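PDB 6AE2: Csm3 from Thermoplasma volcanium, which probably binds crRNA and cleaves target RNA as a RAMP-family subunit of the type III-A CRISPR-Cas (Csm) effector complex. Local coordinates for residues T63-N68 and C73-I78. Sequence-based numbering, arbitrary orientation.
Sequences TKYLIN and CDLPYI
Tyr65 lies across Leu75 in this antiparallel beta hairpin, strand 62-67, one of the two outermost strands of the chain's larger sheet, paired with strand 71-78. Its ring and the leucine side chain meet at about a right angle: Leu75 CB approaches Tyr65 CD1 to 3.4 Å, while Leu75 CD1 makes an off-centre CH-pi contact, 4.3 Å from the ring centroid. Beside the ring, Ile67 CD1 packs 3.6 Å from Leu75 CD1, and Ile67 CG1 reaches back to Cys73 CB. At the other end Thr63 CG2 touches Tyr77 CD1 at 3.6 Å. Behind these side chains stand two reciprocal backbone pairs, Thr63 with Leu75 and Tyr65 with Cys73; in the first, Thr63 N to Leu75 O and Leu75 N to Thr63 O both measure 2.9 Å. Lys64 and Asp74, both exposed, form the non-hydrogen-bonded pair between them on the opposite face. Farther out, Phe131 of strand 125-132 touches Thr63 and Tyr65, and Ala143 of helix 140-143 meets Cys73 and Leu75. With CG anti to its carbonyl carbon (chi1 -67°), Tyr65 sends its hydroxyl along the neighbouring strand, where OH accepts a hydrogen bond from Leu132 N and donates a weak one, 2.7 Å long, to Pro76 O.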
loop_
_atom_site.group_PDB
_atom_site.type_symbol
_atom_site.label_atom_id
_atom_site.label_comp_id
_atom_site.label_asym_id
_atom_site.label_seq_id
_atom_site.Cartn_x
_atom_site.Cartn_y
_atom_site.Cartn_z
ATOM N N THR A 63 2.101 -8.462 19.217
ATOM C CA THR A 63 1.955 -9.575 20.144
ATOM C C THR A 63 3.324 -10.206 20.352
ATOM O O THR A 63 4.277 -9.929 19.620
ATOM C CB THR A 63 0.942 -10.607 19.639
ATOM O OG1 THR A 63 0.637 -11.528 20.691
ATOM C CG2 THR A 63 1.503 -11.373 18.453
ATOM N N LYS A 64 3.416 -11.065 21.363
ATOM C CA LYS A 64 4.698 -11.654 21.724
ATOM C C LYS A 64 5.113 -12.726 20.721
ATOM O O LYS A 64 4.330 -13.622 20.390
ATOM C CB LYS A 64 4.633 -12.252 23.129
ATOM C CG LYS A 64 5.871 -13.055 23.502
ATOM C CD LYS A 64 5.801 -13.590 24.923
ATOM C CE LYS A 64 6.845 -14.678 25.151
ATOM N NZ LYS A 64 6.935 -15.088 26.583
ATOM N N TYR A 65 6.348 -12.624 20.236
ATOM C CA TYR A 65 7.006 -13.682 19.487
ATOM C C TYR A 65 8.189 -14.196 20.292
ATOM O O TYR A 65 8.793 -13.458 21.077
ATOM C CB TYR A 65 7.523 -13.204 18.122
ATOM C CG TYR A 65 6.475 -12.823 17.099
ATOM C CD1 TYR A 65 5.605 -11.761 17.320
ATOM C CD2 TYR A 65 6.377 -13.508 15.894
ATOM C CE1 TYR A 65 4.659 -11.402 16.376
ATOM C CE2 TYR A 65 5.432 -13.159 14.945
ATOM C CZ TYR A 65 4.576 -12.104 15.191
ATOM O OH TYR A 65 3.636 -11.751 14.248
ATOM N N LEU A 66 8.523 -15.465 20.088
ATOM C CA LEU A 66 9.764 -16.043 20.599
ATOM C C LEU A 66 10.742 -16.070 19.429
ATOM O O LEU A 66 10.699 -16.972 18.589
ATOM C CB LEU A 66 9.524 -17.430 21.185
ATOM C CG LEU A 66 10.612 -17.988 22.103
ATOM C CD1 LEU A 66 10.412 -17.494 23.525
ATOM C CD2 LEU A 66 10.606 -19.507 22.068
ATOM N N ILE A 67 11.613 -15.064 19.368
ATOM C CA ILE A 67 12.497 -14.860 18.226
ATOM C C ILE A 67 13.725 -15.746 18.373
ATOM O O ILE A 67 14.360 -15.776 19.435
ATOM C CB ILE A 67 12.889 -13.380 18.099
ATOM C CG1 ILE A 67 11.729 -12.586 17.498
ATOM C CG2 ILE A 67 14.148 -13.215 17.252
ATOM C CD1 ILE A 67 11.023 -13.307 16.362
ATOM N N ASN A 68 14.060 -16.467 17.299
ATOM C CA ASN A 68 15.162 -17.428 17.263
ATOM C C ASN A 68 14.964 -18.558 18.270
ATOM O O ASN A 68 15.917 -19.269 18.600
ATOM C CB ASN A 68 16.519 -16.744 17.490
ATOM C CG ASN A 68 17.697 -17.612 17.059
ATOM O OD1 ASN A 68 17.536 -18.556 16.285
ATOM N ND2 ASN A 68 18.884 -17.303 17.575
ATOM N N CYS A 73 9.780 -11.192 22.173
ATOM C CA CYS A 73 9.776 -9.919 21.473
ATOM C C CYS A 73 8.351 -9.584 21.063
ATOM O O CYS A 73 7.622 -10.447 20.564
ATOM C CB CYS A 73 10.686 -9.967 20.242
ATOM S SG CYS A 73 11.333 -8.372 19.721
ATOM N N ASP A 74 7.958 -8.334 21.282
ATOM C CA ASP A 74 6.678 -7.830 20.804
ATOM C C ASP A 74 6.852 -7.380 19.359
ATOM O O ASP A 74 7.683 -6.513 19.073
ATOM C CB ASP A 74 6.186 -6.678 21.678
ATOM C CG ASP A 74 5.654 -7.150 23.017
ATOM O OD1 ASP A 74 5.334 -8.352 23.137
ATOM O OD2 ASP A 74 5.559 -6.324 23.949
ATOM N N LEU A 75 6.083 -7.965 18.453
ATOM C CA LEU A 75 6.242 -7.727 17.031
ATOM C C LEU A 75 4.874 -7.610 16.382
ATOM O O LEU A 75 3.881 -8.114 16.923
ATOM C CB LEU A 75 7.050 -8.851 16.367
ATOM C CG LEU A 75 8.572 -8.816 16.493
ATOM C CD1 LEU A 75 9.142 -10.211 16.236
ATOM C CD2 LEU A 75 9.142 -7.796 15.516
ATOM N N PRO A 76 4.783 -6.949 15.228
ATOM C CA PRO A 76 3.481 -6.779 14.574
ATOM C C PRO A 76 2.847 -8.103 14.179
ATOM O O PRO A 76 3.527 -9.106 13.943
ATOM C CB PRO A 76 3.815 -5.944 13.333
ATOM C CG PRO A 76 5.054 -5.221 13.692
ATOM C CD PRO A 76 5.836 -6.163 14.558
ATOM N N TYR A 77 1.519 -8.092 14.125
ATOM C CA TYR A 77 0.745 -9.129 13.464
ATOM C C TYR A 77 -0.440 -8.457 12.789
ATOM O O TYR A 77 -0.808 -7.327 13.120
ATOM C CB TYR A 77 0.282 -10.224 14.438
ATOM C CG TYR A 77 -0.900 -9.854 15.311
ATOM C CD1 TYR A 77 -0.712 -9.225 16.535
ATOM C CD2 TYR A 77 -2.202 -10.153 14.922
ATOM C CE1 TYR A 77 -1.785 -8.892 17.339
ATOM C CE2 TYR A 77 -3.281 -9.818 15.719
ATOM C CZ TYR A 77 -3.065 -9.190 16.927
ATOM O OH TYR A 77 -4.133 -8.859 17.726
ATOM N N ILE A 78 -1.031 -9.151 11.824
ATOM C CA ILE A 78 -2.159 -8.616 11.071
ATOM C C ILE A 78 -3.424 -9.311 11.567
ATOM O O ILE A 78 -3.604 -10.516 11.329
ATOM C CB ILE A 78 -1.975 -8.796 9.559
ATOM C CG1 ILE A 78 -0.740 -8.029 9.084
ATOM C CG2 ILE A 78 -3.206 -8.308 8.816
ATOM C CD1 ILE A 78 -0.609 -7.957 7.575
#